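Local structure of interferon-activable protein 202 (Mus musculus, 4L5R) at residues N5-A10 with I79-E84; G127-E132 with F143-N148; I152-D157 with P185-G190. The protein binds double-stranded DNA through its first HIN-200 domain and restrains AIM2 inflammasome activation, probably by sequestering cytoplasmic DNA. All coordinates share one frame; numbering follows the deposited sequence.

Contact 1 (N5-A10 with I79-E84). With nucleotides of chain C.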
loop_
_atom_site.group_PDB
_atom_site.type_symbol
_atom_site.label_atom_id
_atom_site.label_comp_id
_atom_site.label_asym_id
_atom_site.label_seq_id
_atom_site.Cartn_x
_atom_site.Cartn_y
_atom_site.Cartn_z
ATOM N N ASN A 5 -8.188 7.353 12.588
ATOM C CA ASN A 5 -7.853 6.883 11.246
ATOM C C ASN A 5 -7.191 5.509 11.154
ATOM O O ASN A 5 -6.962 5.009 10.049
ATOM C CB ASN A 5 -7.010 7.915 10.492
ATOM C CG ASN A 5 -7.815 9.128 10.083
ATOM O OD1 ASN A 5 -9.046 9.096 10.077
ATOM N ND2 ASN A 5 -7.124 10.206 9.736
ATOM N N ILE A 6 -6.894 4.892 12.297
ATOM C CA ILE A 6 -6.263 3.566 12.287
ATOM C C ILE A 6 -7.272 2.456 11.979
ATOM O O ILE A 6 -8.434 2.540 12.367
ATOM C CB ILE A 6 -5.555 3.254 13.622
ATOM C CG1 ILE A 6 -4.483 4.302 13.917
ATOM C CG2 ILE A 6 -4.926 1.857 13.591
ATOM C CD1 ILE A 6 -3.380 4.360 12.873
ATOM N N SER A 7 -6.820 1.407 11.297
ATOM C CA SER A 7 -7.704 0.304 10.919
ATOM C C SER A 7 -8.207 -0.486 12.128
ATOM O O SER A 7 -7.550 -0.531 13.170
ATOM C CB SER A 7 -7.004 -0.637 9.932
ATOM O OG SER A 7 -6.830 -0.016 8.663
ATOM N N LYS A 8 -9.373 -1.110 11.974
ATOM C CA LYS A 8 -9.959 -1.953 13.015
ATOM C C LYS A 8 -9.012 -3.068 13.440
ATOM O O LYS A 8 -8.420 -3.748 12.600
ATOM C CB LYS A 8 -11.275 -2.579 12.530
ATOM C CG LYS A 8 -12.393 -1.589 12.254
ATOM C CD LYS A 8 -13.702 -2.305 11.927
ATOM C CE LYS A 8 -13.636 -3.036 10.588
ATOM N NZ LYS A 8 -14.152 -4.430 10.693
ATOM N N GLY A 9 -8.877 -3.256 14.749
ATOM C CA GLY A 9 -8.097 -4.357 15.284
ATOM C C GLY A 9 -6.586 -4.189 15.259
ATOM O O GLY A 9 -5.855 -5.120 15.592
ATOM N N ALA A 10 -6.108 -3.011 14.867
ATOM C CA ALA A 10 -4.670 -2.799 14.751
ATOM C C ALA A 10 -4.008 -2.784 16.128
ATOM O O ALA A 10 -4.612 -2.373 17.118
ATOM C CB ALA A 10 -4.364 -1.522 13.986
ATOM N N ILE A 79 0.483 -4.691 7.993
ATOM C CA ILE A 79 0.641 -3.379 7.389
ATOM C C ILE A 79 0.883 -2.398 8.539
ATOM O O ILE A 79 0.147 -2.395 9.515
ATOM C CB ILE A 79 -0.636 -2.909 6.630
ATOM C CG1 ILE A 79 -1.159 -3.988 5.672
ATOM C CG2 ILE A 79 -0.363 -1.581 5.900
ATOM C CD1 ILE A 79 -0.444 -4.062 4.361
ATOM N N LEU A 80 1.916 -1.581 8.428
ATOM C CA LEU A 80 2.192 -0.589 9.456
ATOM C C LEU A 80 1.323 0.639 9.188
ATOM O O LEU A 80 1.236 1.097 8.049
ATOM C CB LEU A 80 3.659 -0.197 9.410
ATOM C CG LEU A 80 4.657 -1.083 10.155
ATOM C CD1 LEU A 80 4.151 -2.494 10.354
ATOM C CD2 LEU A 80 6.018 -1.050 9.475
ATOM N N GLU A 81 0.672 1.148 10.230
ATOM C CA GLU A 81 -0.165 2.346 10.106
ATOM C C GLU A 81 0.337 3.389 11.083
ATOM O O GLU A 81 0.599 3.090 12.256
ATOM C CB GLU A 81 -1.625 2.010 10.371
ATOM C CG GLU A 81 -2.202 1.022 9.315
ATOM C CD GLU A 81 -3.698 0.780 9.439
ATOM O OE1 GLU A 81 -4.308 1.242 10.426
ATOM O OE2 GLU A 81 -4.267 0.127 8.529
ATOM N N ILE A 82 0.487 4.612 10.597
ATOM C CA ILE A 82 1.131 5.650 11.374
ATOM C C ILE A 82 0.256 6.893 11.365
ATOM O O ILE A 82 0.001 7.464 10.307
ATOM C CB ILE A 82 2.516 5.980 10.807
ATOM C CG1 ILE A 82 3.396 4.709 10.794
ATOM C CG2 ILE A 82 3.160 7.161 11.613
ATOM C CD1 ILE A 82 4.684 4.856 10.036
ATOM N N ASN A 83 -0.210 7.300 12.543
ATOM C CA ASN A 83 -0.932 8.560 12.665
ATOM C C ASN A 83 -0.188 9.548 13.551
ATOM O O ASN A 83 1.004 9.384 13.808
ATOM C CB ASN A 83 -2.382 8.355 13.130
ATOM C CG ASN A 83 -2.486 7.755 14.517
ATOM O OD1 ASN A 83 -1.487 7.572 15.220
ATOM N ND2 ASN A 83 -3.715 7.467 14.933
ATOM N N GLU A 84 -0.886 10.578 14.004
ATOM C CA GLU A 84 -0.262 11.625 14.808
ATOM C C GLU A 84 0.238 11.093 16.141
ATOM O O GLU A 84 1.092 11.705 16.779
ATOM C CB GLU A 84 -1.232 12.792 15.021
ATOM C CG GLU A 84 -1.642 13.469 13.729
ATOM C CD GLU A 84 -2.578 14.654 13.955
ATOM P P DC C 16 -13.716 -7.368 16.914
ATOM O OP1 DC C 16 -12.467 -8.144 17.085
ATOM O OP2 DC C 16 -14.849 -7.535 17.854
ATOM O "O5'" DC C 16 -13.350 -5.818 16.901
ATOM C "C5'" DC C 16 -12.598 -5.304 15.828
ATOM C "C4'" DC C 16 -12.960 -3.848 15.647
ATOM O "O4'" DC C 16 -14.349 -3.717 15.270
ATOM C "C3'" DC C 16 -12.781 -3.004 16.904
ATOM O "O3'" DC C 16 -11.724 -2.113 16.612
ATOM C "C2'" DC C 16 -14.132 -2.308 17.114
ATOM C "C1'" DC C 16 -14.809 -2.476 15.753
ATOM N N1 DC C 16 -16.301 -2.514 15.728
ATOM C C2 DC C 16 -16.994 -1.455 15.122
ATOM O O2 DC C 16 -16.350 -0.514 14.647
ATOM N N3 DC C 16 -18.350 -1.489 15.072
ATOM C C4 DC C 16 -19.007 -2.527 15.594
ATOM N N4 DC C 16 -20.342 -2.511 15.527
ATOM C C5 DC C 16 -18.321 -3.622 16.208
ATOM C C6 DC C 16 -16.981 -3.575 16.250
ATOM P P DT C 15 -18.722 -11.033 14.717
ATOM O OP1 DT C 15 -18.005 -12.166 15.344
ATOM O OP2 DT C 15 -19.954 -10.501 15.343
ATOM O "O5'" DT C 15 -17.721 -9.797 14.548
ATOM C "C5'" DT C 15 -16.491 -9.946 13.855
ATOM C "C4'" DT C 15 -15.780 -8.608 13.835
ATOM O "O4'" DT C 15 -16.557 -7.665 13.053
ATOM C "C3'" DT C 15 -15.614 -7.986 15.218
ATOM O "O3'" DT C 15 -14.263 -7.636 15.426
ATOM C "C2'" DT C 15 -16.506 -6.747 15.206
ATOM C "C1'" DT C 15 -16.569 -6.420 13.719
ATOM N N1 DT C 15 -17.793 -5.650 13.335
ATOM C C2 DT C 15 -17.642 -4.433 12.709
ATOM O O2 DT C 15 -16.561 -3.945 12.436
ATOM N N3 DT C 15 -18.820 -3.810 12.403
ATOM C C4 DT C 15 -20.099 -4.254 12.658
ATOM O O4 DT C 15 -21.088 -3.598 12.339
ATOM C C5 DT C 15 -20.186 -5.534 13.320
ATOM C C7 DT C 15 -21.524 -6.127 13.648
ATOM C C6 DT C 15 -19.042 -6.161 13.626
#
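Glu81 leaves strand 79-82 and presents both carboxylate oxygens to Ser7, OE1 taking the backbone N at 2.7 Å and OE2 the hydroxyl OG at 2.6 Å. Each oxygen uses its syn lone pair, and the N-H of Ser7 points almost straight at OE1, with an angle of 173°. Gripped at both oxygens, the carboxylate is fixed in its rotation about the CG-CD bond. Serine suits the place because its OG, lying beside its own backbone N (chi1 -70°), can serve the second oxygen. Ile6 slides past Glu81 in the opposite direction, its CG2 3.3 Å from OE1 and its CD1 against CB of Glu81. The strand belongs to the first of the two OB folds in this HIN-200 domain, where it pairs with strands 48-53 and 67-76; the contact joins the loop before strand 11-13 to it. Across Ile6, at about a right angle, lies Asn83, whose ND2 comes within 3.4 Å of Ile6 CG1. That amide is held by the carbonyls of Pro2 and Lys4, while its OD1 accepts the N-H of Thr85. A type II turn from Ser7 to Ala10 starts the side chain of Lys8 away from the strand, and NZ donates to O2 of thymidine DT15 of chain C at 3.0 Å. Gly9 fits the third turn position, where phi is positive (78°).

Contact 2 (G127-E132 with F143-N148)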
loop_
_atom_site.group_PDB
_atom_site.type_symbol
_atom_site.label_atom_id
_atom_site.label_comp_id
_atom_site.label_asym_id
_atom_site.label_seq_id
_atom_site.Cartn_x
_atom_site.Cartn_y
_atom_site.Cartn_z
ATOM N N GLY A 127 0.684 -4.177 -6.123
ATOM C CA GLY A 127 1.503 -4.648 -7.226
ATOM C C GLY A 127 1.390 -3.837 -8.499
ATOM O O GLY A 127 0.587 -2.904 -8.579
ATOM N N VAL A 128 2.200 -4.202 -9.488
ATOM C CA VAL A 128 2.214 -3.552 -10.797
ATOM C C VAL A 128 1.813 -4.618 -11.818
ATOM O O VAL A 128 2.404 -5.722 -11.847
ATOM C CB VAL A 128 3.625 -3.059 -11.137
ATOM C CG1 VAL A 128 3.665 -2.438 -12.522
ATOM C CG2 VAL A 128 4.130 -2.087 -10.059
ATOM N N PHE A 129 0.809 -4.315 -12.632
ATOM C CA PHE A 129 0.263 -5.317 -13.561
ATOM C C PHE A 129 -0.002 -4.731 -14.938
ATOM O O PHE A 129 -0.421 -3.566 -15.069
ATOM C CB PHE A 129 -1.070 -5.853 -13.044
ATOM C CG PHE A 129 -1.030 -6.371 -11.644
ATOM C CD1 PHE A 129 -1.221 -5.517 -10.568
ATOM C CD2 PHE A 129 -0.810 -7.725 -11.400
ATOM C CE1 PHE A 129 -1.190 -6.001 -9.272
ATOM C CE2 PHE A 129 -0.788 -8.216 -10.109
ATOM C CZ PHE A 129 -0.981 -7.353 -9.044
ATOM N N ALA A 130 0.189 -5.549 -15.968
ATOM C CA ALA A 130 -0.184 -5.155 -17.322
ATOM C C ALA A 130 -1.706 -5.008 -17.403
ATOM O O ALA A 130 -2.448 -5.709 -16.709
ATOM C CB ALA A 130 0.316 -6.189 -18.326
ATOM N N VAL A 131 -2.170 -4.090 -18.248
ATOM C CA VAL A 131 -3.598 -3.831 -18.393
ATOM C C VAL A 131 -4.090 -4.380 -19.734
ATOM O O VAL A 131 -3.548 -4.052 -20.787
ATOM C CB VAL A 131 -3.914 -2.327 -18.345
ATOM C CG1 VAL A 131 -5.385 -2.092 -18.697
ATOM C CG2 VAL A 131 -3.610 -1.751 -16.974
ATOM N N GLU A 132 -5.104 -5.233 -19.686
ATOM C CA GLU A 132 -5.691 -5.779 -20.908
ATOM C C GLU A 132 -6.871 -4.921 -21.339
ATOM O O GLU A 132 -7.015 -4.597 -22.521
ATOM C CB GLU A 132 -6.141 -7.222 -20.685
ATOM C CG GLU A 132 -7.180 -7.701 -21.672
ATOM C CD GLU A 132 -6.751 -8.953 -22.387
ATOM O OE1 GLU A 132 -6.077 -8.832 -23.432
ATOM O OE2 GLU A 132 -7.080 -10.056 -21.899
ATOM N N PHE A 143 -11.040 -2.856 -14.549
ATOM C CA PHE A 143 -9.883 -3.190 -15.361
ATOM C C PHE A 143 -9.846 -4.701 -15.463
ATOM O O PHE A 143 -10.292 -5.395 -14.556
ATOM C CB PHE A 143 -8.575 -2.775 -14.679
ATOM C CG PHE A 143 -8.423 -1.298 -14.452
ATOM C CD1 PHE A 143 -8.947 -0.702 -13.319
ATOM C CD2 PHE A 143 -7.727 -0.514 -15.356
ATOM C CE1 PHE A 143 -8.788 0.650 -13.088
ATOM C CE2 PHE A 143 -7.566 0.857 -15.133
ATOM C CZ PHE A 143 -8.097 1.434 -14.000
ATOM N N LYS A 144 -9.319 -5.200 -16.570
ATOM C CA LYS A 144 -8.868 -6.583 -16.615
ATOM C C LYS A 144 -7.354 -6.494 -16.634
ATOM O O LYS A 144 -6.767 -5.979 -17.597
ATOM C CB LYS A 144 -9.381 -7.264 -17.886
ATOM C CG LYS A 144 -8.919 -8.699 -18.044
ATOM C CD LYS A 144 -9.482 -9.287 -19.344
ATOM C CE LYS A 144 -9.001 -10.703 -19.573
ATOM N NZ LYS A 144 -9.529 -11.249 -20.876
ATOM N N ILE A 145 -6.718 -6.938 -15.551
ATOM C CA ILE A 145 -5.267 -6.970 -15.517
ATOM C C ILE A 145 -4.771 -8.401 -15.732
ATOM O O ILE A 145 -5.519 -9.356 -15.556
ATOM C CB ILE A 145 -4.706 -6.404 -14.204
ATOM C CG1 ILE A 145 -5.241 -7.174 -12.989
ATOM C CG2 ILE A 145 -5.044 -4.910 -14.085
ATOM C CD1 ILE A 145 -4.480 -6.858 -11.656
ATOM N N LYS A 146 -3.511 -8.541 -16.120
ATOM C CA LYS A 146 -2.982 -9.858 -16.447
ATOM C C LYS A 146 -1.481 -9.906 -16.239
ATOM O O LYS A 146 -0.809 -8.872 -16.201
ATOM C CB LYS A 146 -3.284 -10.188 -17.909
ATOM C CG LYS A 146 -2.587 -9.265 -18.892
ATOM C CD LYS A 146 -2.716 -9.778 -20.315
ATOM C CE LYS A 146 -2.052 -8.835 -21.303
ATOM N NZ LYS A 146 -2.086 -9.375 -22.696
ATOM N N ASP A 147 -0.967 -11.120 -16.094
ATOM C CA ASP A 147 0.451 -11.374 -16.241
ATOM C C ASP A 147 0.566 -12.522 -17.252
ATOM O O ASP A 147 -0.426 -12.887 -17.886
ATOM C CB ASP A 147 1.130 -11.662 -14.889
ATOM C CG ASP A 147 0.474 -12.801 -14.105
ATOM O OD1 ASP A 147 -0.036 -13.757 -14.731
ATOM O OD2 ASP A 147 0.500 -12.761 -12.846
ATOM N N ASN A 148 1.762 -13.076 -17.406
ATOM C CA ASN A 148 2.000 -14.098 -18.418
ATOM C C ASN A 148 1.105 -15.336 -18.300
ATOM O O ASN A 148 0.880 -16.039 -19.286
ATOM C CB ASN A 148 3.479 -14.506 -18.425
ATOM C CG ASN A 148 4.034 -14.720 -17.024
ATOM O OD1 ASN A 148 3.352 -15.250 -16.145
ATOM N ND2 ASN A 148 5.279 -14.297 -16.808
HETATM O O HOH W 1 1.587 -8.109 -15.399
#
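Lys146 N donates to Ala130 O at 3.1 Å, and Glu132 N gives a shorter backbone bond to Lys144 O. The return bond from Ala130 N to Lys146 O is weak, and a water enters there, accepting from Ala130 N and donating to Lys146 O at 2.6 Å. Between them Val131 and Ile145 form a non-hydrogen-bonded pair, side chains on the same face of the sheet, and CA of Ile145 makes a C-H...O contact with Ala130 O.

In the closer apolar contact, Ile145 CD1 sits over one face of the Phe129 ring, 3.7 Å from the centroid and displaced toward the rim, a CH-pi contact. A chi1 of 58° sets CG1 of Ile145 between backbone N and carbonyl carbon, and an extended chi2 then carries CD1 over the ring. A looser one brings Val131 CG1 to the edge of Phe143 near CD2.

On the exposed side, Lys144 and Glu132 lie side by side and point the same way, ending in a salt bridge from NZ to OE2 of 2.9 Å. Lys144 CD also lies 3.6 Å from Glu132 CG. An alanine in place of Lys144 would probably leave the Glu132 carboxylate without its ion-pair mate and its CG uncovered. Lys146 NZ stays 4.1 Å from Glu132 OE1, beyond a salt bridge, though its charge would probably still favour the carboxylate.

The two segments belong to an antiparallel beta hairpin; the N-to-C directions of 127-131 and 143-146 make an angle of 109°, well short of antiparallel 180°, in keeping with the strongly bent first strand of an OB-fold barrel.

Contact 3 (I152-D157 with P185-G190)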
loop_
_atom_site.group_PDB
_atom_site.type_symbol
_atom_site.label_atom_id
_atom_site.label_comp_id
_atom_site.label_asym_id
_atom_site.label_seq_id
_atom_site.Cartn_x
_atom_site.Cartn_y
_atom_site.Cartn_z
ATOM N N ILE A 152 -7.221 -11.093 -13.922
ATOM C CA ILE A 152 -8.173 -10.906 -12.846
ATOM C C ILE A 152 -8.839 -9.540 -13.013
ATOM O O ILE A 152 -8.250 -8.612 -13.567
ATOM C CB ILE A 152 -7.493 -11.054 -11.454
ATOM C CG1 ILE A 152 -8.545 -11.102 -10.336
ATOM C CG2 ILE A 152 -6.468 -9.961 -11.236
ATOM C CD1 ILE A 152 -7.985 -11.375 -8.931
ATOM N N LYS A 153 -10.080 -9.429 -12.563
ATOM C CA LYS A 153 -10.800 -8.159 -12.654
ATOM C C LYS A 153 -10.456 -7.239 -11.482
ATOM O O LYS A 153 -10.377 -7.684 -10.340
ATOM C CB LYS A 153 -12.299 -8.421 -12.673
ATOM C CG LYS A 153 -13.152 -7.199 -12.908
ATOM C CD LYS A 153 -14.573 -7.511 -12.485
ATOM C CE LYS A 153 -15.568 -6.944 -13.442
ATOM N NZ LYS A 153 -16.930 -7.362 -13.024
ATOM N N VAL A 154 -10.245 -5.961 -11.779
ATOM C CA VAL A 154 -10.054 -4.950 -10.746
ATOM C C VAL A 154 -11.263 -4.025 -10.756
ATOM O O VAL A 154 -11.647 -3.508 -11.810
ATOM C CB VAL A 154 -8.777 -4.128 -10.991
ATOM C CG1 VAL A 154 -8.620 -3.037 -9.926
ATOM C CG2 VAL A 154 -7.537 -5.065 -10.991
ATOM N N VAL A 155 -11.864 -3.849 -9.584
ATOM C CA VAL A 155 -13.004 -2.962 -9.397
ATOM C C VAL A 155 -12.640 -1.774 -8.516
ATOM O O VAL A 155 -12.355 -1.935 -7.324
ATOM C CB VAL A 155 -14.221 -3.723 -8.804
ATOM C CG1 VAL A 155 -15.381 -2.762 -8.515
ATOM C CG2 VAL A 155 -14.683 -4.842 -9.776
ATOM N N TRP A 156 -12.650 -0.585 -9.117
ATOM C CA TRP A 156 -12.436 0.675 -8.408
ATOM C C TRP A 156 -13.795 1.344 -8.209
ATOM O O TRP A 156 -14.451 1.772 -9.175
ATOM C CB TRP A 156 -11.468 1.559 -9.206
ATOM C CG TRP A 156 -11.294 2.964 -8.688
ATOM C CD1 TRP A 156 -11.954 4.087 -9.119
ATOM C CD2 TRP A 156 -10.386 3.403 -7.661
ATOM N NE1 TRP A 156 -11.513 5.187 -8.428
ATOM C CE2 TRP A 156 -10.558 4.794 -7.521
ATOM C CE3 TRP A 156 -9.454 2.755 -6.847
ATOM C CZ2 TRP A 156 -9.826 5.546 -6.608
ATOM C CZ3 TRP A 156 -8.728 3.511 -5.919
ATOM C CH2 TRP A 156 -8.920 4.890 -5.814
ATOM N N ASP A 157 -14.210 1.396 -6.944
ATOM C CA ASP A 157 -15.577 1.695 -6.533
ATOM C C ASP A 157 -15.704 3.102 -5.976
ATOM O O ASP A 157 -16.811 3.566 -5.704
ATOM C CB ASP A 157 -15.977 0.719 -5.423
ATOM C CG ASP A 157 -17.278 0.014 -5.704
ATOM O OD1 ASP A 157 -17.661 -0.061 -6.887
ATOM O OD2 ASP A 157 -17.910 -0.473 -4.742
ATOM N N PRO A 185 -12.788 -14.688 -8.409
ATOM C CA PRO A 185 -12.108 -13.757 -7.504
ATOM C C PRO A 185 -11.835 -12.442 -8.228
ATOM O O PRO A 185 -11.665 -12.429 -9.448
ATOM C CB PRO A 185 -10.788 -14.470 -7.189
ATOM C CG PRO A 185 -11.039 -15.913 -7.485
ATOM C CD PRO A 185 -12.014 -15.925 -8.627
ATOM N N ILE A 186 -11.777 -11.343 -7.478
ATOM C CA ILE A 186 -11.492 -10.050 -8.062
ATOM C C ILE A 186 -10.711 -9.234 -7.044
ATOM O O ILE A 186 -10.627 -9.611 -5.880
ATOM C CB ILE A 186 -12.776 -9.259 -8.380
ATOM C CG1 ILE A 186 -13.546 -8.974 -7.091
ATOM C CG2 ILE A 186 -13.660 -10.009 -9.399
ATOM C CD1 ILE A 186 -14.768 -8.079 -7.285
ATOM N N LEU A 187 -10.161 -8.113 -7.485
ATOM C CA LEU A 187 -9.563 -7.159 -6.559
ATOM C C LEU A 187 -10.478 -5.945 -6.500
ATOM O O LEU A 187 -10.805 -5.366 -7.534
ATOM C CB LEU A 187 -8.190 -6.743 -7.060
ATOM C CG LEU A 187 -7.238 -7.903 -7.287
ATOM C CD1 LEU A 187 -5.909 -7.362 -7.799
ATOM C CD2 LEU A 187 -7.080 -8.674 -5.968
ATOM N N HIS A 188 -10.899 -5.576 -5.295
ATOM C CA HIS A 188 -11.890 -4.515 -5.106
ATOM C C HIS A 188 -11.288 -3.403 -4.251
ATOM O O HIS A 188 -10.543 -3.666 -3.299
ATOM C CB HIS A 188 -13.144 -5.089 -4.427
ATOM C CG HIS A 188 -14.347 -4.198 -4.502
ATOM N ND1 HIS A 188 -14.511 -3.095 -3.692
ATOM C CD2 HIS A 188 -15.456 -4.261 -5.280
ATOM C CE1 HIS A 188 -15.664 -2.511 -3.973
ATOM N NE2 HIS A 188 -16.255 -3.198 -4.936
ATOM N N SER A 189 -11.599 -2.151 -4.576
ATOM C CA SER A 189 -11.053 -1.051 -3.805
ATOM C C SER A 189 -11.619 -1.045 -2.388
ATOM O O SER A 189 -12.706 -1.580 -2.140
ATOM C CB SER A 189 -11.358 0.284 -4.491
ATOM O OG SER A 189 -12.753 0.438 -4.686
ATOM N N GLY A 190 -10.874 -0.424 -1.470
ATOM C CA GLY A 190 -11.311 -0.200 -0.102
ATOM C C GLY A 190 -11.009 1.245 0.282
ATOM O O GLY A 190 -10.549 2.028 -0.553
HETATM O O HOH W 2 -11.708 -11.717 -12.070
#
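The carbonyl oxygen of Leu187 takes two donors from the facing strand: Val155 N at 2.8 Å in a nearly straight bond (173°), and CA of Val154 in a C-H...O contact. Leu187 N donates to Lys153 O at 2.9 Å, and Ser189 N to Val155 O, the alternation expected of parallel strands. Next along, the hydroxyl of Ser189 accepts Asp157 N at 2.9 Å, replacing a backbone acceptor; a chi1 of 57° places OG where it meets that N. Parallel pairing of 151-156 with 186-188 matches the third and fifth strands of an OB fold, the join that closes the barrel. Inside, Leu187 packs its CG on CD1 of Ile152, while Leu187 CD1 lies loosely beside CG2 of Val154, branched residues filling the core. On the other face Val155 CG1 touches CD2 of His188 at 3.6 Å, and Val155 O lies over one face of that ring. Asp157 OD2 meets the ring's edge in its plane, the carboxylate turned 79° to it, and ND1 of His188 donates to Ser189 O at 2.8 Å. Lys153 runs beside Ile186, its CB 3.9 Å from CG2, before its NZ reaches a DNA phosphate.

In the fold
Contact 1 comes first along the chain, bringing the N-terminal loop back to strand 79-82 and closing a loop of 68 residues that holds most strands of the first OB fold. After helices 101-108 and 113-116, the chain enters the second OB fold, where contact 2 closes the short hairpin of strands 124-136 and 141-146. Contact 3 follows, bridging 27 residues between strands 151-156 and 186-188. The three loops stand in series, neither nested nor crossed. Contacts 2 and 3 share one sheet, where strands 141-146 and 151-156 are neighbours and Ile145 CD1 packs on Val154 CG2. Contact 1 touches neither: its centre is about 29 Å from that of contact 2 and about 22 Å from that of contact 3.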